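Local coordinates for solute-binding protein (Thermoactinomyces vulgaris, PDB 2ZYO) that binds cyclo- and maltodextrins, maltotetraose among them, and probably serves as the extracellular solute-binding component of a sugar transporter, at residues Q95-D100 against Y295-M300; G16-L21 against S290-Y295; L21-N26 against A75-W80. All blocks are in the same frame, centred on the assembly; numbering follows the deposited sequence.

Contact 1. Residues Q95-D100 against Y295-M300; sequences QPIQVD and YATELM
Thr297, in the first turns of helix 293-302, meets the 95-100 loop with both branches of its side chain. Its methyl CG2 lies 3.7 Å from Val99 CG1. With chi1 at -59°, OG1 stands beside the backbone N, 4.0 Å from Ile97 CG2, which is a packing distance only. The hydroxyl finds its polar partners elsewhere: it is bonded to the carbonyl oxygen of Pro293 one turn back, and it accepts from a water 2.7 Å from Thr297 OG1. The same water takes the backbone N-H of Gln98, 2.9 Å from Gln98 N, so the polar link from loop to helix runs through solvent. Met300, three residues on, crosses Ile97 at about a right angle. Its chain bends at chi3 (-70°), a turn that sets CE 3.7 Å from Ile97 CG2, while SD is 4.0 Å from Ile97 CD1. Ile97 also meets strand 120-136: its backbone bonds to Leu121 and its side chain touches Leu121 and Leu124. The helix in turn rests Thr297 on Leu286 and Met300 on Trp284, both of strand 278-287, with Met300 also reaching Leu77 of strand 77-81.

Contact 2. Residues G16-L21 against S290-Y295; sequences GKPDKL and SKYPKY
Pro18 overlaps two tyrosine rings at once, presenting a different ring carbon to each. Its CB sits over the centre of the Tyr292 ring, 3.4 Å from the centroid and only 4° off the normal, a CH-pi contact with close to ideal alignment. Pro18 CD makes a second one on Tyr295, where it stands 3.6 Å from the ring centroid and 18° off the normal, displaced toward the rim near CG and CD1. Tyr295 CG is anti to the carbonyl carbon (chi1 -85°), the position in which it meets Pro18 CD. The opposite face of Tyr292 carries Lys291 CB, 3.9 Å above the plane and likewise offset toward the rim. Gly16 comes in differently: its carbonyl oxygen approaches the edge of the Tyr292 ring near its plane, 3.5 Å from Tyr292 CD1. The N-terminal segment, running into strand 20-25, is thereby packed against the start of helix 293-302, with Tyr292 at the N-cap position. Ahead of the helix, Ser290 OG accepts from Tyr292 N at 3.2 Å, forming an ST turn, and also bonds to Asp76. Glu15, just before the segment, takes the N-H groups of Lys294 and Tyr295, one on each carboxylate oxygen. Further out on Tyr295, Lys17 lies obliquely across the hydroxyl end of the ring, its CB 3.7 Å from Tyr295 OH. Leu21 reaches in from the strand with its two methyls divided between the partners: CD2 is 4.0 Å from Tyr292 CB, and CD1 packs by the carbonyl oxygen of Tyr295. At the phenol end of Tyr292 a water lies 2.7 Å from Tyr292 OH, accepts from the backbone N of Asp19 and donates to Asp19 OD1, tying the tyrosine hydroxyl to the loop residue just before strand 20-25.

Contact 3. Residues L21-N26 against A75-W80; sequences LVVWEN and ADLVTW
Asp76 grips Val22 at both ends of its backbone unit. Asp76 CG is anti to the carbonyl carbon (chi1 -63°), on the side where the carboxylate meets the strand. It accepts through the anti lone pair of OD2, with Val22 N at 2.8 Å and a fairly straight N-H...O angle of 162°, while Asp76 N donates back to Val22 O, also at 2.8 Å but distinctly bent. The same carbonyl oxygen takes a second, straighter bond from Leu77 N at 3.1 Å. The other carboxylate oxygen, OD1, has Ser290 as its partner. One step on, Trp24 N donates to Leu77 O at 3.1 Å, completing the single bridge of Val23 with Leu77 between strands whose axes run parallel to within 12°. Packing spreads from there: Ala75 CB lies over a face of the indole, 3.3 Å from the centroid of the Trp24 five-membered ring, and Val78 CG1 is 3.7 Å from Trp24 CE3. An alanine at Trp24 would probably leave the methyl of Ala75 without the ring beneath it and open a gap beside Val78. Beyond, Thr79 CG2 packs 3.5 Å from Trp24 O. Strand 20-25 is bonded to strand 50-55 as well, which gives the order 50-55, 20-25, 77-81. With helices 30-47 and 61-71 between the strands in sequence, this parallel beta-alpha-beta arrangement is the opening pattern of a type II periplasmic-binding-protein lobe.

Overall arrangement
The three contacts adjoin one another on the same side of the chain's centre, with centres 11 Å apart for contacts 1 and 2 and 13 Å for contact 3 from either. Contacts 1 and 2 both use helix 293-302, and contacts 2 and 3 both use strand 20-25. Leu299 of the helix joins them, its CD2 lying 3.9 Å from Leu21 CD1 and 3.7 Å from Val23 CG2. Between contacts 2 and 3 the polar tie measures 2.7 Å, from Ser290 OG to Asp76 OD1. The sugar is remote from this region: in contact 3 the side chain of Thr79 is about 13 Å from a bound glucose unit, whose pocket includes Arg84, Glu129 and Trp360.

Contact 1. Residues Q95-D100 against Y295-M300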
ATOM      1  N   GLN A  95      17.093  -8.898  -9.561  1.00 11.04           N
ATOM      2  CA  GLN A  95      17.026 -10.198 -10.219  1.00 10.34           C
ATOM      3  C   GLN A  95      15.960 -11.044  -9.529  1.00 11.49           C
ATOM      4  O   GLN A  95      15.681 -10.838  -8.344  1.00  9.96           O
ATOM      5  CB  GLN A  95      18.388 -10.896 -10.200  1.00 10.52           C
ATOM      6  CG  GLN A  95      18.972 -11.136  -8.820  1.00 11.48           C
ATOM      7  CD  GLN A  95      20.263 -11.926  -8.872  1.00 11.96           C
ATOM      8  OE1 GLN A  95      20.301 -13.034  -9.408  1.00 14.41           O
ATOM      9  NE2 GLN A  95      21.327 -11.364  -8.311  1.00 11.90           N
ATOM     10  N   PRO A  96      15.346 -11.991 -10.263  1.00 10.27           N
ATOM     11  CA  PRO A  96      14.300 -12.808  -9.648  1.00 11.49           C
ATOM     12  C   PRO A  96      14.841 -13.665  -8.514  1.00 12.43           C
ATOM     13  O   PRO A  96      16.034 -13.980  -8.490  1.00 14.31           O
ATOM     14  CB  PRO A  96      13.842 -13.716 -10.794  1.00 12.08           C
ATOM     15  CG  PRO A  96      14.298 -13.042 -12.035  1.00 13.01           C
ATOM     16  CD  PRO A  96      15.567 -12.357 -11.673  1.00 11.68           C
ATOM     17  N   ILE A  97      13.974 -14.021  -7.570  1.00 10.96           N
ATOM     18  CA  ILE A  97      14.321 -15.037  -6.586  1.00 11.87           C
ATOM     19  C   ILE A  97      13.803 -16.391  -7.048  1.00 10.74           C
ATOM     20  O   ILE A  97      12.781 -16.478  -7.736  1.00 12.38           O
ATOM     21  CB  ILE A  97      13.818 -14.710  -5.155  1.00 11.30           C
ATOM     22  CG1 ILE A  97      12.303 -14.480  -5.128  1.00 12.32           C
ATOM     23  CG2 ILE A  97      14.577 -13.511  -4.591  1.00 13.09           C
ATOM     24  CD1 ILE A  97      11.689 -14.592  -3.732  1.00 12.12           C
ATOM     25  N   GLN A  98      14.528 -17.438  -6.680  1.00 11.35           N
ATOM     26  CA  GLN A  98      14.138 -18.792  -7.016  1.00 13.22           C
ATOM     27  C   GLN A  98      13.804 -19.553  -5.741  1.00 12.67           C
ATOM     28  O   GLN A  98      14.692 -20.016  -5.019  1.00 13.67           O
ATOM     29  CB  GLN A  98      15.238 -19.486  -7.823  1.00 15.26           C
ATOM     30  CG  GLN A  98      15.474 -18.844  -9.183  1.00 21.40           C
ATOM     31  CD  GLN A  98      16.533 -19.557  -9.989  1.00 25.50           C
ATOM     32  OE1 GLN A  98      17.729 -19.314  -9.819  1.00 28.74           O
ATOM     33  NE2 GLN A  98      16.099 -20.438 -10.887  1.00 27.83           N
ATOM     34  N   VAL A  99      12.507 -19.633  -5.457  1.00 11.84           N
ATOM     35  CA  VAL A  99      11.985 -20.396  -4.329  1.00 12.07           C
ATOM     36  C   VAL A  99      10.849 -21.293  -4.807  1.00 11.96           C
ATOM     37  O   VAL A  99      10.207 -21.004  -5.821  1.00 12.20           O
ATOM     38  CB  VAL A  99      11.488 -19.480  -3.169  1.00 12.21           C
ATOM     39  CG1 VAL A  99      12.642 -18.678  -2.576  1.00 12.50           C
ATOM     40  CG2 VAL A  99      10.363 -18.551  -3.630  1.00 11.37           C
ATOM     41  N   ASP A 100      10.610 -22.381  -4.080  1.00 11.69           N
ATOM     42  CA  ASP A 100       9.550 -23.322  -4.426  1.00 12.68           C
ATOM     43  C   ASP A 100       8.181 -22.714  -4.158  1.00 13.05           C
ATOM     44  O   ASP A 100       8.059 -21.760  -3.386  1.00 11.74           O
ATOM     45  CB  ASP A 100       9.699 -24.619  -3.624  1.00 15.35           C
ATOM     46  CG  ASP A 100      11.043 -25.294  -3.833  1.00 18.45           C
ATOM     47  OD1 ASP A 100      11.642 -25.131  -4.917  1.00 20.11           O
ATOM     48  OD2 ASP A 100      11.495 -25.999  -2.907  1.00 21.41           O
ATOM     49  N   TYR A 295      22.647 -17.695  -1.463  1.00  8.27           N
ATOM     50  CA  TYR A 295      22.788 -17.417  -0.036  1.00  9.02           C
ATOM     51  C   TYR A 295      21.923 -16.236   0.409  1.00  8.94           C
ATOM     52  O   TYR A 295      21.316 -16.281   1.481  1.00  8.88           O
ATOM     53  CB  TYR A 295      24.251 -17.169   0.332  1.00  9.05           C
ATOM     54  CG  TYR A 295      25.049 -18.426   0.605  1.00  9.66           C
ATOM     55  CD1 TYR A 295      25.795 -19.038  -0.406  1.00 10.56           C
ATOM     56  CD2 TYR A 295      25.074 -18.992   1.879  1.00 10.54           C
ATOM     57  CE1 TYR A 295      26.542 -20.190  -0.151  1.00 12.87           C
ATOM     58  CE2 TYR A 295      25.815 -20.142   2.142  1.00 11.96           C
ATOM     59  CZ  TYR A 295      26.544 -20.733   1.124  1.00 13.20           C
ATOM     60  OH  TYR A 295      27.278 -21.867   1.390  1.00 15.59           O
ATOM     61  N   ALA A 296      21.862 -15.190  -0.415  1.00  9.75           N
ATOM     62  CA  ALA A 296      21.031 -14.025  -0.099  1.00  8.63           C
ATOM     63  C   ALA A 296      19.549 -14.385  -0.048  1.00  8.80           C
ATOM     64  O   ALA A 296      18.805 -13.837   0.762  1.00  8.17           O
ATOM     65  CB  ALA A 296      21.274 -12.896  -1.091  1.00  9.41           C
ATOM     66  N   THR A 297      19.133 -15.317  -0.906  1.00  8.94           N
ATOM     67  CA  THR A 297      17.746 -15.786  -0.932  1.00  8.28           C
ATOM     68  C   THR A 297      17.429 -16.633   0.303  1.00  8.88           C
ATOM     69  O   THR A 297      16.304 -16.612   0.804  1.00  8.76           O
ATOM     70  CB  THR A 297      17.430 -16.547  -2.238  1.00  8.03           C
ATOM     71  OG1 THR A 297      17.670 -15.682  -3.353  1.00  9.83           O
ATOM     72  CG2 THR A 297      15.977 -17.006  -2.278  1.00  9.30           C
ATOM     73  N   GLU A 298      18.426 -17.368   0.794  1.00  8.61           N
ATOM     74  CA  GLU A 298      18.295 -18.078   2.064  1.00  8.57           C
ATOM     75  C   GLU A 298      18.134 -17.095   3.226  1.00  8.95           C
ATOM     76  O   GLU A 298      17.313 -17.313   4.115  1.00 10.43           O
ATOM     77  CB  GLU A 298      19.473 -19.030   2.290  1.00  8.38           C
ATOM     78  CG  GLU A 298      19.426 -20.237   1.362  1.00  9.58           C
ATOM     79  CD  GLU A 298      20.672 -21.099   1.401  1.00 12.14           C
ATOM     80  OE1 GLU A 298      21.721 -20.640   1.900  1.00 14.49           O
ATOM     81  OE2 GLU A 298      20.594 -22.247   0.905  1.00 14.39           O
ATOM     82  N   LEU A 299      18.908 -16.009   3.207  1.00  8.11           N
ATOM     83  CA  LEU A 299      18.743 -14.947   4.199  1.00  7.33           C
ATOM     84  C   LEU A 299      17.348 -14.325   4.102  1.00  8.15           C
ATOM     85  O   LEU A 299      16.689 -14.102   5.118  1.00  8.65           O
ATOM     86  CB  LEU A 299      19.834 -13.877   4.048  1.00  7.95           C
ATOM     87  CG  LEU A 299      19.706 -12.581   4.862  1.00  6.99           C
ATOM     88  CD1 LEU A 299      19.714 -12.825   6.372  1.00  8.11           C
ATOM     89  CD2 LEU A 299      20.808 -11.622   4.470  1.00  8.22           C
ATOM     90  N   MET A 300      16.901 -14.057   2.876  1.00  8.15           N
ATOM     91  CA  MET A 300      15.582 -13.471   2.651  1.00  8.18           C
ATOM     92  C   MET A 300      14.471 -14.321   3.263  1.00  8.81           C
ATOM     93  O   MET A 300      13.533 -13.793   3.860  1.00  8.71           O
ATOM     94  CB  MET A 300      15.323 -13.275   1.160  1.00  9.07           C
ATOM     95  CG  MET A 300      14.030 -12.528   0.874  1.00 10.47           C
ATOM     96  SD  MET A 300      13.555 -12.503  -0.861  1.00  9.38           S
ATOM     97  CE  MET A 300      14.800 -11.410  -1.548  1.00  9.18           C
TER
HETATM   98  O   HOH W   1      17.190 -16.994  -5.661  1.00 13.31           O

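Contact 2. Residues G16-L21 against S290-Y295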
ATOM      1  N   GLY A  16      30.097 -19.971  -3.821  1.00 20.13           N
ATOM      2  CA  GLY A  16      30.957 -19.953  -2.645  1.00 18.89           C
ATOM      3  C   GLY A  16      30.265 -19.262  -1.489  1.00 17.25           C
ATOM      4  O   GLY A  16      29.450 -18.359  -1.698  1.00 18.73           O
ATOM      5  N   LYS A  17      30.577 -19.695  -0.271  1.00 17.62           N
ATOM      6  CA  LYS A  17      29.983 -19.112   0.927  1.00 16.57           C
ATOM      7  C   LYS A  17      30.473 -17.678   1.105  1.00 15.38           C
ATOM      8  O   LYS A  17      31.680 -17.442   1.165  1.00 15.50           O
ATOM      9  CB  LYS A  17      30.317 -19.947   2.165  1.00 17.02           C
ATOM     10  CG  LYS A  17      29.535 -19.548   3.414  1.00 19.44           C
ATOM     11  CD  LYS A  17      30.027 -20.281   4.654  1.00 22.39           C
ATOM     12  CE  LYS A  17      29.449 -21.687   4.748  1.00 26.30           C
ATOM     13  NZ  LYS A  17      29.974 -22.424   5.932  1.00 29.95           N
ATOM     14  N   PRO A  18      29.538 -16.715   1.177  1.00 13.28           N
ATOM     15  CA  PRO A  18      29.944 -15.325   1.358  1.00 12.34           C
ATOM     16  C   PRO A  18      30.474 -15.091   2.764  1.00 10.60           C
ATOM     17  O   PRO A  18      29.985 -15.699   3.716  1.00 10.70           O
ATOM     18  CB  PRO A  18      28.640 -14.548   1.149  1.00 12.08           C
ATOM     19  CG  PRO A  18      27.565 -15.509   1.515  1.00 11.61           C
ATOM     20  CD  PRO A  18      28.073 -16.860   1.103  1.00 13.14           C
ATOM     21  N   ASP A  19      31.477 -14.227   2.890  1.00 10.66           N
ATOM     22  CA  ASP A  19      31.953 -13.824   4.207  1.00 10.57           C
ATOM     23  C   ASP A  19      30.899 -12.943   4.865  1.00  9.67           C
ATOM     24  O   ASP A  19      30.738 -12.950   6.088  1.00 10.92           O
ATOM     25  CB  ASP A  19      33.286 -13.075   4.110  1.00 11.38           C
ATOM     26  CG  ASP A  19      33.137 -11.681   3.527  1.00 12.71           C
ATOM     27  OD1 ASP A  19      32.845 -11.564   2.322  1.00 13.74           O
ATOM     28  OD2 ASP A  19      33.320 -10.702   4.278  1.00 15.70           O
ATOM     29  N   LYS A  20      30.183 -12.191   4.031  1.00 11.80           N
ATOM     30  CA  LYS A  20      29.175 -11.253   4.495  1.00 10.86           C
ATOM     31  C   LYS A  20      28.080 -11.037   3.456  1.00  9.65           C
ATOM     32  O   LYS A  20      28.312 -11.141   2.247  1.00 11.28           O
ATOM     33  CB  LYS A  20      29.815  -9.911   4.877  1.00 13.37           C
ATOM     34  CG  LYS A  20      30.197  -9.020   3.707  1.00 16.81           C
ATOM     35  CD  LYS A  20      30.867  -7.728   4.163  1.00 18.11           C
ATOM     36  CE  LYS A  20      29.877  -6.764   4.795  1.00 18.55           C
ATOM     37  NZ  LYS A  20      30.469  -5.410   4.976  1.00 20.90           N
ATOM     38  N   LEU A  21      26.882 -10.753   3.950  1.00  9.27           N
ATOM     39  CA  LEU A  21      25.787 -10.285   3.121  1.00  8.79           C
ATOM     40  C   LEU A  21      25.395  -8.911   3.637  1.00  8.13           C
ATOM     41  O   LEU A  21      25.537  -8.632   4.828  1.00  9.46           O
ATOM     42  CB  LEU A  21      24.603 -11.256   3.186  1.00  8.18           C
ATOM     43  CG  LEU A  21      24.853 -12.643   2.576  1.00  7.94           C
ATOM     44  CD1 LEU A  21      23.773 -13.631   2.998  1.00  9.82           C
ATOM     45  CD2 LEU A  21      24.968 -12.573   1.052  1.00  8.64           C
ATOM     46  N   SER A 290      24.104  -8.547  -6.723  1.00  8.71           N
ATOM     47  CA  SER A 290      24.539  -9.480  -5.690  1.00  9.05           C
ATOM     48  C   SER A 290      25.341 -10.619  -6.303  1.00 11.11           C
ATOM     49  O   SER A 290      24.929 -11.212  -7.306  1.00 11.49           O
ATOM     50  CB  SER A 290      23.350 -10.049  -4.917  1.00  9.36           C
ATOM     51  OG  SER A 290      23.797 -10.999  -3.962  1.00  9.63           O
ATOM     52  N   LYS A 291      26.484 -10.912  -5.689  1.00 12.36           N
ATOM     53  CA  LYS A 291      27.353 -12.005  -6.121  1.00 12.79           C
ATOM     54  C   LYS A 291      26.938 -13.317  -5.459  1.00 11.91           C
ATOM     55  O   LYS A 291      27.486 -14.380  -5.766  1.00 12.71           O
ATOM     56  CB  LYS A 291      28.816 -11.690  -5.792  1.00 14.53           C
ATOM     57  CG  LYS A 291      29.357 -10.418  -6.440  1.00 18.72           C
ATOM     58  CD  LYS A 291      29.793 -10.649  -7.882  1.00 24.21           C
ATOM     59  CE  LYS A 291      30.414  -9.393  -8.490  1.00 25.97           C
ATOM     60  NZ  LYS A 291      31.561  -8.850  -7.698  1.00 30.06           N
ATOM     61  N   TYR A 292      25.963 -13.236  -4.554  1.00 10.04           N
ATOM     62  CA  TYR A 292      25.521 -14.402  -3.788  1.00  9.63           C
ATOM     63  C   TYR A 292      23.998 -14.566  -3.784  1.00  9.98           C
ATOM     64  O   TYR A 292      23.379 -14.544  -2.720  1.00 10.47           O
ATOM     65  CB  TYR A 292      26.050 -14.328  -2.350  1.00 10.19           C
ATOM     66  CG  TYR A 292      27.533 -14.061  -2.256  1.00 13.75           C
ATOM     67  CD1 TYR A 292      28.460 -15.094  -2.409  1.00 13.89           C
ATOM     68  CD2 TYR A 292      28.011 -12.772  -2.018  1.00 14.37           C
ATOM     69  CE1 TYR A 292      29.829 -14.847  -2.328  1.00 15.20           C
ATOM     70  CE2 TYR A 292      29.374 -12.515  -1.934  1.00 15.31           C
ATOM     71  CZ  TYR A 292      30.275 -13.555  -2.088  1.00 15.68           C
ATOM     72  OH  TYR A 292      31.624 -13.299  -2.004  1.00 19.59           O
ATOM     73  N   PRO A 293      23.390 -14.757  -4.974  1.00 10.04           N
ATOM     74  CA  PRO A 293      21.930 -14.862  -5.055  1.00 10.21           C
ATOM     75  C   PRO A 293      21.338 -16.006  -4.218  1.00  9.97           C
ATOM     76  O   PRO A 293      20.310 -15.816  -3.565  1.00 10.49           O
ATOM     77  CB  PRO A 293      21.672 -15.093  -6.551  1.00 12.08           C
ATOM     78  CG  PRO A 293      22.964 -15.600  -7.093  1.00 11.52           C
ATOM     79  CD  PRO A 293      24.014 -14.894  -6.304  1.00 11.32           C
ATOM     80  N   LYS A 294      21.981 -17.172  -4.220  1.00 10.44           N
ATOM     81  CA  LYS A 294      21.448 -18.327  -3.487  1.00 10.22           C
ATOM     82  C   LYS A 294      21.498 -18.134  -1.972  1.00  8.27           C
ATOM     83  O   LYS A 294      20.510 -18.381  -1.280  1.00  8.48           O
ATOM     84  CB  LYS A 294      22.152 -19.624  -3.896  1.00 12.92           C
ATOM     85  CG  LYS A 294      21.895 -20.028  -5.339  1.00 17.03           C
ATOM     86  CD  LYS A 294      22.599 -21.329  -5.681  1.00 20.71           C
ATOM     87  CE  LYS A 294      22.349 -21.726  -7.127  1.00 23.55           C
ATOM     88  NZ  LYS A 294      23.083 -22.971  -7.497  1.00 25.59           N
ATOM     89  N   TYR A 295      22.647 -17.695  -1.463  1.00  8.27           N
ATOM     90  CA  TYR A 295      22.788 -17.417  -0.036  1.00  9.02           C
ATOM     91  C   TYR A 295      21.923 -16.236   0.409  1.00  8.94           C
ATOM     92  O   TYR A 295      21.316 -16.281   1.481  1.00  8.88           O
ATOM     93  CB  TYR A 295      24.251 -17.169   0.332  1.00  9.05           C
ATOM     94  CG  TYR A 295      25.049 -18.426   0.605  1.00  9.66           C
ATOM     95  CD1 TYR A 295      25.795 -19.038  -0.406  1.00 10.56           C
ATOM     96  CD2 TYR A 295      25.074 -18.992   1.879  1.00 10.54           C
ATOM     97  CE1 TYR A 295      26.542 -20.190  -0.151  1.00 12.87           C
ATOM     98  CE2 TYR A 295      25.815 -20.142   2.142  1.00 11.96           C
ATOM     99  CZ  TYR A 295      26.544 -20.733   1.124  1.00 13.20           C
ATOM    100  OH  TYR A 295      27.278 -21.867   1.390  1.00 15.59           O
TER
HETATM  101  O   HOH W   2      32.881 -13.343   0.389  1.00 18.06           O

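Contact 3. Residues L21-N26 against A75-W80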
ATOM      1  N   LEU A  21      26.882 -10.753   3.950  1.00  9.27           N
ATOM      2  CA  LEU A  21      25.787 -10.285   3.121  1.00  8.79           C
ATOM      3  C   LEU A  21      25.395  -8.911   3.637  1.00  8.13           C
ATOM      4  O   LEU A  21      25.537  -8.632   4.828  1.00  9.46           O
ATOM      5  CB  LEU A  21      24.603 -11.256   3.186  1.00  8.18           C
ATOM      6  CG  LEU A  21      24.853 -12.643   2.576  1.00  7.94           C
ATOM      7  CD1 LEU A  21      23.773 -13.631   2.998  1.00  9.82           C
ATOM      8  CD2 LEU A  21      24.968 -12.573   1.052  1.00  8.64           C
ATOM      9  N   VAL A  22      24.931  -8.051   2.737  1.00  8.67           N
ATOM     10  CA  VAL A  22      24.561  -6.684   3.100  1.00  9.11           C
ATOM     11  C   VAL A  22      23.061  -6.486   2.910  1.00  8.33           C
ATOM     12  O   VAL A  22      22.496  -6.894   1.895  1.00  7.74           O
ATOM     13  CB  VAL A  22      25.361  -5.630   2.286  1.00  7.96           C
ATOM     14  CG1 VAL A  22      24.980  -4.210   2.698  1.00  8.66           C
ATOM     15  CG2 VAL A  22      26.866  -5.836   2.461  1.00  9.92           C
ATOM     16  N   VAL A  23      22.434  -5.859   3.903  1.00  8.13           N
ATOM     17  CA  VAL A  23      21.000  -5.602   3.896  1.00  7.66           C
ATOM     18  C   VAL A  23      20.784  -4.113   4.152  1.00  8.10           C
ATOM     19  O   VAL A  23      21.372  -3.561   5.079  1.00  9.67           O
ATOM     20  CB  VAL A  23      20.288  -6.430   4.997  1.00  8.56           C
ATOM     21  CG1 VAL A  23      18.835  -6.033   5.138  1.00 10.37           C
ATOM     22  CG2 VAL A  23      20.394  -7.927   4.706  1.00  8.95           C
ATOM     23  N   TRP A  24      19.966  -3.466   3.324  1.00  7.48           N
ATOM     24  CA  TRP A  24      19.562  -2.080   3.576  1.00  8.27           C
ATOM     25  C   TRP A  24      18.168  -2.048   4.185  1.00  8.99           C
ATOM     26  O   TRP A  24      17.234  -2.642   3.643  1.00  8.38           O
ATOM     27  CB  TRP A  24      19.579  -1.238   2.299  1.00  8.98           C
ATOM     28  CG  TRP A  24      20.939  -0.971   1.721  1.00  9.71           C
ATOM     29  CD1 TRP A  24      22.149  -1.180   2.320  1.00 10.44           C
ATOM     30  CD2 TRP A  24      21.219  -0.411   0.436  1.00  9.69           C
ATOM     31  NE1 TRP A  24      23.167  -0.807   1.473  1.00  9.76           N
ATOM     32  CE2 TRP A  24      22.623  -0.324   0.313  1.00  9.13           C
ATOM     33  CE3 TRP A  24      20.417   0.018  -0.631  1.00 10.75           C
ATOM     34  CZ2 TRP A  24      23.245   0.176  -0.835  1.00 10.27           C
ATOM     35  CZ3 TRP A  24      21.036   0.516  -1.772  1.00  9.72           C
ATOM     36  CH2 TRP A  24      22.436   0.588  -1.865  1.00 10.34           C
ATOM     37  N   GLU A  25      18.034  -1.348   5.307  1.00  8.72           N
ATOM     38  CA  GLU A  25      16.760  -1.243   6.008  1.00  9.63           C
ATOM     39  C   GLU A  25      16.442   0.212   6.360  1.00 10.58           C
ATOM     40  O   GLU A  25      17.350   1.027   6.544  1.00 10.41           O
ATOM     41  CB  GLU A  25      16.762  -2.127   7.263  1.00  8.40           C
ATOM     42  CG  GLU A  25      15.452  -2.147   8.066  1.00  9.55           C
ATOM     43  CD  GLU A  25      14.255  -2.618   7.257  1.00  9.06           C
ATOM     44  OE1 GLU A  25      13.862  -3.792   7.413  1.00 10.24           O
ATOM     45  OE2 GLU A  25      13.705  -1.824   6.464  1.00  9.95           O
ATOM     46  N   ASN A  26      15.145   0.508   6.448  1.00 11.52           N
ATOM     47  CA  ASN A  26      14.620   1.844   6.749  1.00 15.53           C
ATOM     48  C   ASN A  26      15.422   2.619   7.791  1.00 19.19           C
ATOM     49  O   ASN A  26      15.656   2.132   8.896  1.00 22.14           O
ATOM     50  CB  ASN A  26      13.156   1.737   7.194  1.00 15.56           C
ATOM     51  CG  ASN A  26      12.460   3.086   7.260  1.00 17.97           C
ATOM     52  OD1 ASN A  26      13.018   4.111   6.869  1.00 20.40           O
ATOM     53  ND2 ASN A  26      11.226   3.085   7.747  1.00 19.60           N
ATOM     54  N   ALA A  75      23.861  -3.302  -1.607  1.00  8.58           N
ATOM     55  CA  ALA A  75      23.317  -4.338  -0.734  1.00  8.64           C
ATOM     56  C   ALA A  75      22.941  -5.584  -1.520  1.00  8.07           C
ATOM     57  O   ALA A  75      22.657  -5.514  -2.713  1.00  9.15           O
ATOM     58  CB  ALA A  75      22.102  -3.816  -0.002  1.00  8.15           C
ATOM     59  N   ASP A  76      22.936  -6.727  -0.844  1.00  7.92           N
ATOM     60  CA  ASP A  76      22.410  -7.948  -1.437  1.00  8.60           C
ATOM     61  C   ASP A  76      20.888  -7.938  -1.376  1.00  8.18           C
ATOM     62  O   ASP A  76      20.215  -8.284  -2.352  1.00  8.71           O
ATOM     63  CB  ASP A  76      22.981  -9.175  -0.730  1.00  8.89           C
ATOM     64  CG  ASP A  76      24.483  -9.278  -0.886  1.00  9.95           C
ATOM     65  OD1 ASP A  76      24.940  -9.658  -1.982  1.00 10.83           O
ATOM     66  OD2 ASP A  76      25.209  -8.968   0.082  1.00 11.81           O
ATOM     67  N   LEU A  77      20.354  -7.523  -0.229  1.00  8.07           N
ATOM     68  CA  LEU A  77      18.911  -7.406  -0.050  1.00  7.71           C
ATOM     69  C   LEU A  77      18.512  -5.955   0.169  1.00  7.94           C
ATOM     70  O   LEU A  77      19.135  -5.240   0.955  1.00  8.74           O
ATOM     71  CB  LEU A  77      18.426  -8.273   1.119  1.00  6.95           C
ATOM     72  CG  LEU A  77      18.671  -9.788   1.077  1.00  7.67           C
ATOM     73  CD1 LEU A  77      17.973 -10.448   2.252  1.00  9.08           C
ATOM     74  CD2 LEU A  77      18.210 -10.416  -0.237  1.00  8.19           C
ATOM     75  N   VAL A  78      17.472  -5.536  -0.549  1.00  8.05           N
ATOM     76  CA  VAL A  78      16.941  -4.178  -0.467  1.00  7.55           C
ATOM     77  C   VAL A  78      15.431  -4.234  -0.244  1.00  7.34           C
ATOM     78  O   VAL A  78      14.819  -5.299  -0.362  1.00  8.32           O
ATOM     79  CB  VAL A  78      17.257  -3.358  -1.745  1.00  7.05           C
ATOM     80  CG1 VAL A  78      18.759  -3.092  -1.858  1.00  9.29           C
ATOM     81  CG2 VAL A  78      16.740  -4.072  -2.994  1.00  9.44           C
ATOM     82  N   THR A  79      14.834  -3.091   0.083  1.00  7.62           N
ATOM     83  CA  THR A  79      13.408  -3.034   0.384  1.00 10.31           C
ATOM     84  C   THR A  79      12.786  -1.676   0.063  1.00  9.92           C
ATOM     85  O   THR A  79      13.382  -0.633   0.327  1.00 10.63           O
ATOM     86  CB  THR A  79      13.120  -3.447   1.860  1.00  9.69           C
ATOM     87  OG1 THR A  79      11.711  -3.422   2.110  1.00 10.46           O
ATOM     88  CG2 THR A  79      13.836  -2.538   2.853  1.00  9.81           C
ATOM     89  N   TRP A  80      11.593  -1.719  -0.532  1.00  9.76           N
ATOM     90  CA  TRP A  80      10.766  -0.534  -0.796  1.00 11.36           C
ATOM     91  C   TRP A  80       9.334  -0.960  -1.135  1.00 10.59           C
ATOM     92  O   TRP A  80       9.104  -2.124  -1.469  1.00 10.57           O
ATOM     93  CB  TRP A  80      11.361   0.351  -1.905  1.00 11.76           C
ATOM     94  CG  TRP A  80      11.690  -0.340  -3.199  1.00 11.45           C
ATOM     95  CD1 TRP A  80      10.811  -0.741  -4.166  1.00 13.19           C
ATOM     96  CD2 TRP A  80      12.998  -0.670  -3.684  1.00 10.75           C
ATOM     97  NE1 TRP A  80      11.490  -1.315  -5.217  1.00 12.89           N
ATOM     98  CE2 TRP A  80      12.833  -1.289  -4.944  1.00 11.50           C
ATOM     99  CE3 TRP A  80      14.291  -0.521  -3.168  1.00 10.52           C
ATOM    100  CZ2 TRP A  80      13.916  -1.749  -5.701  1.00 10.91           C
ATOM    101  CZ3 TRP A  80      15.367  -0.973  -3.923  1.00 10.72           C
ATOM    102  CH2 TRP A  80      15.173  -1.582  -5.174  1.00 10.31           C
TER